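Sec-alkyl sulfatase (Pseudomonas sp. dsm 6611, PDB 2YHE) hydrolyses (R)-secondary-alkyl sulfates enantioselectively, with strict inversion of configuration, to give (S)-alcohols and sulfate. Local coordinates at the interface of chains A and B. Coordinates in Å, arbitrary orientation; residue numbers count along the deposited sequence, not the author numbering. Chains: chain A/B, Sec-alkyl sulfatase.

The three contacts sample the interface of a two-fold symmetric homodimer, so each recurs with the chains exchanged. Contact 1 lies about 15 Å from contact 2 and about 17 Å from contact 3, measured between the centres of their C-alpha atoms, while contacts 2 and 3 are about 8 Å apart. Contacts 2 and 3 share A:Leu220 and A:Ala221 and both use helix 362-388 of chain B; contacts 1 and 3 share B:Leu432. Helix 420-431 of chain B serves contacts 1 and 2. A few elements thus carry paired glutamines, an apolar patch and a helix-end asparagine, joining the subunits at several points of the interface.

Contact 1: the interface of chains A and B. Residues chain A 320, 325, 393, 426, 429, 434; chain B 429, 432-434.
The side-chain carbonyl oxygen OE1 of A:Gln429 accepts a hydrogen bond of 2.8 Å from the backbone N of B:Phe434. The donor stands above the amide's carbonyl plane, 45° out of it, and the bond is noticeably bent at the hydrogen. In the two-fold-related bond, OE1 of B:Gln429 receives the backbone N of A:Phe434. Both glutamines hold CG anti to the backbone N (chi1 -179° in A:Gln429) and run on in an extended conformation that brings the two amides tip to tip, their planes turned 35° apart. The other end of each amide is tied through water: NE2 of A:Gln429 meets water 1 at 3.1 Å, and that water also contacts the backbone oxygens of A:Ala325 and B:Gln429. Water 2 likewise joins NE2 of B:Gln429 to the backbone O of A:Gln429. This pattern is consistent with the modelled orientation of each amide and would fix it. OE1 of A:Gln429 also lies in plane at the edge of the B:Phe434 ring. That ring meets A:Leu320, whose CD2 approaches CE1 at 3.4 Å, and one face receives CD1 of A:Leu393, offset toward the rim. Because A:Leu320 belongs to the sulfate-binding segment, this site joins the two subunits directly beside the substrate-binding loop of chain A, and dimerisation may help to hold that loop in place.

Contact 2: the interface of chains A and B. Residues chain A 216, 220-221, 558; chain B 331, 384, 431.
Four helices of this type III sulfatase, a member of the metallo-beta-lactamase superfamily, meet here. Helix 549-559 of chain A, in the C-terminal family region, faces helix 362-388 of chain B, while helix 210-220 of chain A and the residue after it face helix 420-431 of chain B, part of the alkyl sulfatase dimerisation region. A:Ile558 and B:Leu384 carry the hydrophobic contact, the two side chains lying at a slant to each other. The isoleucine's CD1 comes within 3.8 Å of CD2 of B:Leu384, while its branch methyl CG2 packs on CB of the leucine at 3.9 Å. The other leucine methyl, CD1, sits over the centre of the B:Tyr431 ring, 3.6 Å above the plane, and also touches CB of A:Ala221. B:Leu384 therefore lies between A:Ile558 and the tyrosine, covering a ring face of its own subunit. CB of A:Ala221 lies on the same side of the ring plane, out beyond the rim, 4.2 Å from CD1 of B:Tyr431. The hydroxyl OG of A:Ser216 is 3.6 Å from CE1 of B:Tyr431. A water-mediated link runs through water 3, placed in plane at the edge of the tyrosine ring, 2.7 Å from the phenolic OH of B:Tyr431. The same water is 2.8 Å from OG of A:Ser216, a hydroxyl that its anti position to the backbone N (chi1 -173°) carries toward the phenol and this water.

Contact 3: the interface of chains A and B. Residues chain A 220-224, 652-653, 656; chain B 387-388, 432.
Hydrogen bonds centre on B:Asn388, which uses both ends of its amide and its backbone oxygen. The side-chain OD1 accepts the backbone N of A:Ala224 at 2.9 Å, with the donor in the carbonyl plane and a nearly straight 166° at the hydrogen. From the opposite end of the amide, ND2 donates to the backbone O of A:Leu220 at 3.0 Å, this partner lying close to the amide plane. The backbone O of B:Asn388 takes the hydroxyl OG1 of A:Thr223 at 2.8 Å, on a lone pair. With CG anti to the carbonyl carbon (chi1 -75°), the amide is turned toward the chain A backbone and its rotation is fixed by bonds at both ends. A CH-pi contact supports them: CB of B:Asn388 sits over the centre of the A:Phe652 ring, 3.7 Å from its centroid. In van der Waals contact, the methyl CG2 of A:Thr223 lies 3.5 Å from CG of the asparagine, and, separately, CB of A:Ala224 rests 3.6 Å from the backbone O of B:Met387. In the fold, the last residue of helix 362-388 of chain B meets the junction between helices 210-220 and 222-233 of chain A, beside A:Phe652 of the C-terminal segment.

Contact 1: the interface of chains A and B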
ATOM      1  N   LEU A 320       1.019  -2.850  -9.322  1.00 27.83           N
ATOM      2  CA  LEU A 320      -0.322  -2.494  -8.902  1.00 28.22           C
ATOM      3  C   LEU A 320      -1.260  -2.938 -10.019  1.00 35.17           C
ATOM      4  O   LEU A 320      -1.187  -2.427 -11.138  1.00 36.91           O
ATOM      5  CB  LEU A 320      -0.437  -0.970  -8.623  1.00 28.09           C
ATOM      6  CG  LEU A 320      -1.744  -0.488  -8.025  1.00 31.11           C
ATOM      7  CD1 LEU A 320      -1.901  -0.933  -6.569  1.00 30.65           C
ATOM      8  CD2 LEU A 320      -1.867   1.003  -8.167  1.00 29.26           C
ATOM      9  N   ALA A 325      -5.734  -4.782  -5.942  1.00 29.75           N
ATOM     10  CA  ALA A 325      -5.079  -5.708  -4.994  1.00 27.86           C
ATOM     11  C   ALA A 325      -4.040  -4.903  -4.219  1.00 29.15           C
ATOM     12  O   ALA A 325      -3.847  -3.734  -4.536  1.00 26.77           O
ATOM     13  CB  ALA A 325      -4.424  -6.879  -5.724  1.00 27.42           C
ATOM     14  N   LEU A 393       4.422  11.364  -7.814  1.00 24.34           N
ATOM     15  CA  LEU A 393       4.016  10.209  -8.631  1.00 24.01           C
ATOM     16  C   LEU A 393       3.881  10.418 -10.133  1.00 28.91           C
ATOM     17  O   LEU A 393       4.421   9.618 -10.913  1.00 28.62           O
ATOM     18  CB  LEU A 393       2.823   9.447  -8.029  1.00 23.55           C
ATOM     19  CG  LEU A 393       1.415  10.059  -8.131  1.00 27.41           C
ATOM     20  CD1 LEU A 393       0.351   8.994  -7.847  1.00 27.16           C
ATOM     21  CD2 LEU A 393       1.232  11.250  -7.168  1.00 30.21           C
ATOM     22  N   ALA A 426       3.216   3.181  -8.601  1.00 21.35           N
ATOM     23  CA  ALA A 426       3.005   2.133  -7.588  1.00 20.62           C
ATOM     24  C   ALA A 426       4.094   2.095  -6.532  1.00 26.32           C
ATOM     25  O   ALA A 426       3.791   1.828  -5.368  1.00 27.85           O
ATOM     26  CB  ALA A 426       2.870   0.777  -8.257  1.00 20.58           C
ATOM     27  N   GLN A 429       3.363   4.957  -4.404  1.00 24.36           N
ATOM     28  CA  GLN A 429       2.237   4.560  -3.573  1.00 24.10           C
ATOM     29  C   GLN A 429       2.697   3.712  -2.418  1.00 28.50           C
ATOM     30  O   GLN A 429       2.274   3.966  -1.282  1.00 30.00           O
ATOM     31  CB  GLN A 429       1.180   3.815  -4.381  1.00 25.70           C
ATOM     32  CG  GLN A 429      -0.027   3.404  -3.503  1.00 29.86           C
ATOM     33  CD  GLN A 429      -0.966   2.445  -4.154  1.00 40.11           C
ATOM     34  OE1 GLN A 429      -1.548   2.722  -5.209  1.00 31.60           O
ATOM     35  NE2 GLN A 429      -1.144   1.298  -3.522  1.00 28.13           N
ATOM     36  N   PHE A 434      -0.971   7.792  -1.880  1.00 27.65           N
ATOM     37  CA  PHE A 434      -1.658   8.524  -2.951  1.00 26.79           C
ATOM     38  C   PHE A 434      -1.456  10.063  -2.849  1.00 29.56           C
ATOM     39  O   PHE A 434      -1.651  10.771  -3.847  1.00 29.13           O
ATOM     40  CB  PHE A 434      -3.167   8.185  -2.910  1.00 27.85           C
ATOM     41  CG  PHE A 434      -3.929   8.936  -1.834  1.00 28.30           C
ATOM     42  CD1 PHE A 434      -4.499  10.183  -2.101  1.00 31.15           C
ATOM     43  CD2 PHE A 434      -4.061   8.409  -0.554  1.00 27.91           C
ATOM     44  CE1 PHE A 434      -5.169  10.887  -1.102  1.00 31.73           C
ATOM     45  CE2 PHE A 434      -4.761   9.100   0.429  1.00 30.37           C
ATOM     46  CZ  PHE A 434      -5.298  10.339   0.156  1.00 29.25           C
TER
ATOM     47  N   GLN B 429      -6.751   2.805  -0.887  1.00 26.68           N
ATOM     48  CA  GLN B 429      -5.385   2.657  -1.350  1.00 25.36           C
ATOM     49  C   GLN B 429      -4.856   1.260  -1.023  1.00 32.18           C
ATOM     50  O   GLN B 429      -4.265   0.611  -1.901  1.00 31.09           O
ATOM     51  CB  GLN B 429      -4.480   3.730  -0.741  1.00 25.62           C
ATOM     52  CG  GLN B 429      -3.032   3.590  -1.226  1.00 31.62           C
ATOM     53  CD  GLN B 429      -2.055   4.448  -0.479  1.00 35.87           C
ATOM     54  OE1 GLN B 429      -2.137   5.669  -0.449  1.00 24.52           O
ATOM     55  NE2 GLN B 429      -1.067   3.816   0.093  1.00 27.22           N
ATOM     56  N   LEU B 432      -7.185  -1.453  -3.146  1.00 22.80           N
ATOM     57  CA  LEU B 432      -7.237  -1.256  -4.588  1.00 23.33           C
ATOM     58  C   LEU B 432      -6.110  -0.423  -5.201  1.00 32.72           C
ATOM     59  O   LEU B 432      -5.672  -0.742  -6.309  1.00 33.09           O
ATOM     60  CB  LEU B 432      -8.613  -0.749  -5.079  1.00 22.44           C
ATOM     61  CG  LEU B 432      -9.886  -1.460  -4.514  1.00 24.08           C
ATOM     62  CD1 LEU B 432     -11.110  -0.695  -4.825  1.00 21.03           C
ATOM     63  CD2 LEU B 432     -10.033  -2.936  -4.974  1.00 23.80           C
ATOM     64  N   GLY B 433      -5.670   0.632  -4.513  1.00 31.00           N
ATOM     65  CA  GLY B 433      -4.595   1.497  -5.001  1.00 30.86           C
ATOM     66  C   GLY B 433      -5.030   2.914  -5.331  1.00 34.45           C
ATOM     67  O   GLY B 433      -6.183   3.276  -5.088  1.00 35.71           O
ATOM     68  N   PHE B 434      -4.106   3.734  -5.869  1.00 28.92           N
ATOM     69  CA  PHE B 434      -4.354   5.149  -6.234  1.00 27.63           C
ATOM     70  C   PHE B 434      -5.287   5.260  -7.464  1.00 31.86           C
ATOM     71  O   PHE B 434      -5.892   6.322  -7.691  1.00 31.50           O
ATOM     72  CB  PHE B 434      -3.011   5.913  -6.513  1.00 27.35           C
ATOM     73  CG  PHE B 434      -2.392   5.593  -7.855  1.00 27.27           C
ATOM     74  CD1 PHE B 434      -1.547   4.492  -8.008  1.00 27.34           C
ATOM     75  CD2 PHE B 434      -2.751   6.310  -8.996  1.00 31.55           C
ATOM     76  CE1 PHE B 434      -1.033   4.137  -9.265  1.00 30.06           C
ATOM     77  CE2 PHE B 434      -2.243   5.954 -10.262  1.00 32.00           C
ATOM     78  CZ  PHE B 434      -1.389   4.864 -10.386  1.00 29.67           C
TER
HETATM   79  O   HOH W   1      -2.941  -1.211  -3.367  1.00 17.54           O
HETATM   80  O   HOH W   2       1.697   4.098   1.517  1.00 24.69           O

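Contact 2: the interface of chains A and B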
ATOM      1  N   SER A 216      -9.100 -12.258   1.270  1.00 36.55           N
ATOM      2  CA  SER A 216      -9.097 -10.793   1.348  1.00 35.50           C
ATOM      3  C   SER A 216      -9.260 -10.186  -0.057  1.00 34.60           C
ATOM      4  O   SER A 216     -10.155  -9.381  -0.273  1.00 32.66           O
ATOM      5  CB  SER A 216      -7.799 -10.303   1.986  1.00 38.62           C
ATOM      6  OG  SER A 216      -7.832  -8.906   2.229  1.00 41.85           O
ATOM      7  N   LEU A 220     -13.351 -10.517   0.337  1.00 30.50           N
ATOM      8  CA  LEU A 220     -13.588  -9.300   1.139  1.00 30.22           C
ATOM      9  C   LEU A 220     -13.704  -8.043   0.299  1.00 32.58           C
ATOM     10  O   LEU A 220     -14.655  -7.281   0.482  1.00 31.35           O
ATOM     11  CB  LEU A 220     -12.571  -9.149   2.275  1.00 30.94           C
ATOM     12  CG  LEU A 220     -12.419 -10.326   3.274  1.00 36.47           C
ATOM     13  CD1 LEU A 220     -11.503  -9.947   4.425  1.00 36.88           C
ATOM     14  CD2 LEU A 220     -13.753 -10.783   3.820  1.00 37.64           C
ATOM     15  N   ALA A 221     -12.782  -7.858  -0.669  1.00 29.57           N
ATOM     16  CA  ALA A 221     -12.820  -6.749  -1.639  1.00 29.74           C
ATOM     17  C   ALA A 221     -13.324  -7.322  -2.990  1.00 36.54           C
ATOM     18  O   ALA A 221     -13.099  -6.742  -4.056  1.00 36.97           O
ATOM     19  CB  ALA A 221     -11.428  -6.147  -1.783  1.00 30.17           C
ATOM     20  N   ILE A 558     -18.306  -6.471   6.669  1.00 34.61           N
ATOM     21  CA  ILE A 558     -18.240  -5.623   5.491  1.00 33.33           C
ATOM     22  C   ILE A 558     -19.648  -5.348   5.003  1.00 35.70           C
ATOM     23  O   ILE A 558     -19.983  -4.204   4.730  1.00 34.14           O
ATOM     24  CB  ILE A 558     -17.287  -6.238   4.408  1.00 37.01           C
ATOM     25  CG1 ILE A 558     -15.824  -6.190   4.913  1.00 37.89           C
ATOM     26  CG2 ILE A 558     -17.410  -5.514   3.031  1.00 37.52           C
ATOM     27  CD1 ILE A 558     -14.914  -7.198   4.350  1.00 47.32           C
TER
ATOM     28  N   LYS B 331      -7.757  -3.211   9.772  1.00 33.33           N
ATOM     29  CA  LYS B 331      -8.340  -4.491  10.202  1.00 34.05           C
ATOM     30  C   LYS B 331      -7.452  -5.126  11.280  1.00 38.29           C
ATOM     31  O   LYS B 331      -7.927  -5.431  12.376  1.00 40.50           O
ATOM     32  CB  LYS B 331      -8.566  -5.441   9.009  1.00 36.16           C
ATOM     33  CG  LYS B 331      -9.407  -6.637   9.357  1.00 52.38           C
ATOM     34  CD  LYS B 331      -9.914  -7.396   8.153  1.00 68.71           C
ATOM     35  CE  LYS B 331     -10.639  -8.645   8.601  1.00 88.05           C
ATOM     36  NZ  LYS B 331     -11.702  -8.351   9.623  1.00103.77           N
ATOM     37  N   LEU B 384     -14.675  -0.705   2.788  1.00 25.83           N
ATOM     38  CA  LEU B 384     -14.805  -1.927   2.007  1.00 24.54           C
ATOM     39  C   LEU B 384     -16.263  -2.078   1.527  1.00 34.14           C
ATOM     40  O   LEU B 384     -16.510  -2.438   0.371  1.00 34.44           O
ATOM     41  CB  LEU B 384     -14.382  -3.090   2.877  1.00 23.48           C
ATOM     42  CG  LEU B 384     -13.175  -3.981   2.466  1.00 27.50           C
ATOM     43  CD1 LEU B 384     -12.342  -3.456   1.303  1.00 24.57           C
ATOM     44  CD2 LEU B 384     -12.382  -4.406   3.679  1.00 29.50           C
ATOM     45  N   TYR B 431      -6.398  -1.703  -0.308  1.00 30.93           N
ATOM     46  CA  TYR B 431      -7.068  -2.776  -1.044  1.00 29.47           C
ATOM     47  C   TYR B 431      -7.015  -2.662  -2.577  1.00 29.47           C
ATOM     48  O   TYR B 431      -6.861  -3.686  -3.221  1.00 29.45           O
ATOM     49  CB  TYR B 431      -8.524  -2.873  -0.577  1.00 29.41           C
ATOM     50  CG  TYR B 431      -8.654  -3.466   0.804  1.00 29.92           C
ATOM     51  CD1 TYR B 431      -8.609  -4.849   1.000  1.00 30.55           C
ATOM     52  CD2 TYR B 431      -8.817  -2.652   1.921  1.00 30.38           C
ATOM     53  CE1 TYR B 431      -8.736  -5.402   2.272  1.00 29.24           C
ATOM     54  CE2 TYR B 431      -8.955  -3.197   3.200  1.00 31.12           C
ATOM     55  CZ  TYR B 431      -8.910  -4.573   3.372  1.00 35.28           C
ATOM     56  OH  TYR B 431      -9.046  -5.120   4.633  1.00 31.12           O
TER
HETATM   57  O   HOH W   3      -8.318  -7.709   4.720  1.00 57.05           O

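Contact 3: the interface of chains A and B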
ATOM      1  N   LEU A 220     -13.351 -10.517   0.337  1.00 30.50           N
ATOM      2  CA  LEU A 220     -13.588  -9.300   1.139  1.00 30.22           C
ATOM      3  C   LEU A 220     -13.704  -8.043   0.299  1.00 32.58           C
ATOM      4  O   LEU A 220     -14.655  -7.281   0.482  1.00 31.35           O
ATOM      5  CB  LEU A 220     -12.571  -9.149   2.275  1.00 30.94           C
ATOM      6  CG  LEU A 220     -12.419 -10.326   3.274  1.00 36.47           C
ATOM      7  CD1 LEU A 220     -11.503  -9.947   4.425  1.00 36.88           C
ATOM      8  CD2 LEU A 220     -13.753 -10.783   3.820  1.00 37.64           C
ATOM      9  N   ALA A 221     -12.782  -7.858  -0.669  1.00 29.57           N
ATOM     10  CA  ALA A 221     -12.820  -6.749  -1.639  1.00 29.74           C
ATOM     11  C   ALA A 221     -13.324  -7.322  -2.990  1.00 36.54           C
ATOM     12  O   ALA A 221     -13.099  -6.742  -4.056  1.00 36.97           O
ATOM     13  CB  ALA A 221     -11.428  -6.147  -1.783  1.00 30.17           C
ATOM     14  N   GLY A 222     -14.025  -8.463  -2.899  1.00 34.09           N
ATOM     15  CA  GLY A 222     -14.524  -9.296  -3.990  1.00 32.46           C
ATOM     16  C   GLY A 222     -15.300  -8.651  -5.104  1.00 35.32           C
ATOM     17  O   GLY A 222     -14.962  -8.829  -6.286  1.00 35.15           O
ATOM     18  N   THR A 223     -16.367  -7.930  -4.739  1.00 31.78           N
ATOM     19  CA  THR A 223     -17.256  -7.292  -5.712  1.00 31.97           C
ATOM     20  C   THR A 223     -16.541  -6.213  -6.525  1.00 34.11           C
ATOM     21  O   THR A 223     -16.591  -6.247  -7.768  1.00 31.45           O
ATOM     22  CB  THR A 223     -18.682  -7.054  -5.134  1.00 42.52           C
ATOM     23  OG1 THR A 223     -19.256  -5.793  -5.453  1.00 45.22           O
ATOM     24  CG2 THR A 223     -18.842  -7.452  -3.645  1.00 40.66           C
ATOM     25  N   ALA A 224     -15.799  -5.326  -5.809  1.00 30.64           N
ATOM     26  CA  ALA A 224     -14.986  -4.258  -6.402  1.00 29.82           C
ATOM     27  C   ALA A 224     -13.974  -4.820  -7.385  1.00 35.65           C
ATOM     28  O   ALA A 224     -13.920  -4.382  -8.542  1.00 35.79           O
ATOM     29  CB  ALA A 224     -14.263  -3.482  -5.317  1.00 29.97           C
ATOM     30  N   PHE A 652     -24.411  -6.707  -2.076  1.00 42.60           N
ATOM     31  CA  PHE A 652     -23.718  -5.930  -3.095  1.00 41.56           C
ATOM     32  C   PHE A 652     -24.117  -6.379  -4.500  1.00 44.18           C
ATOM     33  O   PHE A 652     -23.968  -7.564  -4.839  1.00 40.40           O
ATOM     34  CB  PHE A 652     -22.189  -5.985  -2.909  1.00 42.26           C
ATOM     35  CG  PHE A 652     -21.680  -5.634  -1.537  1.00 42.70           C
ATOM     36  CD1 PHE A 652     -21.862  -4.359  -1.015  1.00 46.15           C
ATOM     37  CD2 PHE A 652     -21.009  -6.572  -0.767  1.00 44.77           C
ATOM     38  CE1 PHE A 652     -21.370  -4.025   0.257  1.00 47.41           C
ATOM     39  CE2 PHE A 652     -20.525  -6.240   0.510  1.00 48.68           C
ATOM     40  CZ  PHE A 652     -20.703  -4.967   1.011  1.00 47.14           C
ATOM     41  N   SER A 653     -24.603  -5.423  -5.317  1.00 42.09           N
ATOM     42  CA  SER A 653     -24.863  -5.679  -6.726  1.00 43.77           C
ATOM     43  C   SER A 653     -23.482  -5.843  -7.450  1.00 49.53           C
ATOM     44  O   SER A 653     -22.547  -5.057  -7.206  1.00 48.15           O
ATOM     45  CB  SER A 653     -25.625  -4.516  -7.350  1.00 50.12           C
ATOM     46  OG  SER A 653     -25.768  -4.689  -8.754  1.00 64.07           O
ATOM     47  N   PHE A 656     -21.747  -2.005 -11.340  1.00 39.29           N
ATOM     48  CA  PHE A 656     -21.566  -0.629 -10.921  1.00 36.15           C
ATOM     49  C   PHE A 656     -20.864   0.148 -12.002  1.00 38.34           C
ATOM     50  O   PHE A 656     -19.996  -0.389 -12.698  1.00 37.32           O
ATOM     51  CB  PHE A 656     -20.935  -0.452  -9.511  1.00 36.92           C
ATOM     52  CG  PHE A 656     -19.522  -0.930  -9.277  1.00 37.37           C
ATOM     53  CD1 PHE A 656     -18.435  -0.229  -9.810  1.00 39.87           C
ATOM     54  CD2 PHE A 656     -19.269  -2.039  -8.462  1.00 36.51           C
ATOM     55  CE1 PHE A 656     -17.136  -0.646  -9.557  1.00 40.29           C
ATOM     56  CE2 PHE A 656     -17.963  -2.459  -8.203  1.00 39.42           C
ATOM     57  CZ  PHE A 656     -16.907  -1.756  -8.743  1.00 38.99           C
TER
ATOM     58  N   MET B 387     -16.582   0.432  -1.194  1.00 34.64           N
ATOM     59  CA  MET B 387     -15.740   0.013  -2.317  1.00 34.00           C
ATOM     60  C   MET B 387     -16.512  -0.998  -3.144  1.00 37.35           C
ATOM     61  O   MET B 387     -16.561  -0.867  -4.362  1.00 38.14           O
ATOM     62  CB  MET B 387     -14.438  -0.640  -1.821  1.00 35.61           C
ATOM     63  CG  MET B 387     -13.278   0.308  -1.800  1.00 38.92           C
ATOM     64  SD  MET B 387     -11.794  -0.407  -1.051  1.00 42.08           S
ATOM     65  CE  MET B 387     -11.858   0.254   0.510  1.00 37.14           C
ATOM     66  N   ASN B 388     -17.134  -1.987  -2.473  1.00 31.54           N
ATOM     67  CA  ASN B 388     -17.941  -3.041  -3.095  1.00 30.72           C
ATOM     68  C   ASN B 388     -19.246  -2.516  -3.709  1.00 32.88           C
ATOM     69  O   ASN B 388     -19.840  -3.173  -4.540  1.00 29.76           O
ATOM     70  CB  ASN B 388     -18.173  -4.206  -2.126  1.00 25.69           C
ATOM     71  CG  ASN B 388     -16.934  -5.047  -1.973  1.00 42.12           C
ATOM     72  OD1 ASN B 388     -16.257  -5.424  -2.966  1.00 40.85           O
ATOM     73  ND2 ASN B 388     -16.591  -5.345  -0.733  1.00 24.10           N
ATOM     74  N   LEU B 432      -7.185  -1.453  -3.146  1.00 22.80           N
ATOM     75  CA  LEU B 432      -7.237  -1.256  -4.588  1.00 23.33           C
ATOM     76  C   LEU B 432      -6.110  -0.423  -5.201  1.00 32.72           C
ATOM     77  O   LEU B 432      -5.672  -0.742  -6.309  1.00 33.09           O
ATOM     78  CB  LEU B 432      -8.613  -0.749  -5.079  1.00 22.44           C
ATOM     79  CG  LEU B 432      -9.886  -1.460  -4.514  1.00 24.08           C
ATOM     80  CD1 LEU B 432     -11.110  -0.695  -4.825  1.00 21.03           C
ATOM     81  CD2 LEU B 432     -10.033  -2.936  -4.974  1.00 23.80           C
TER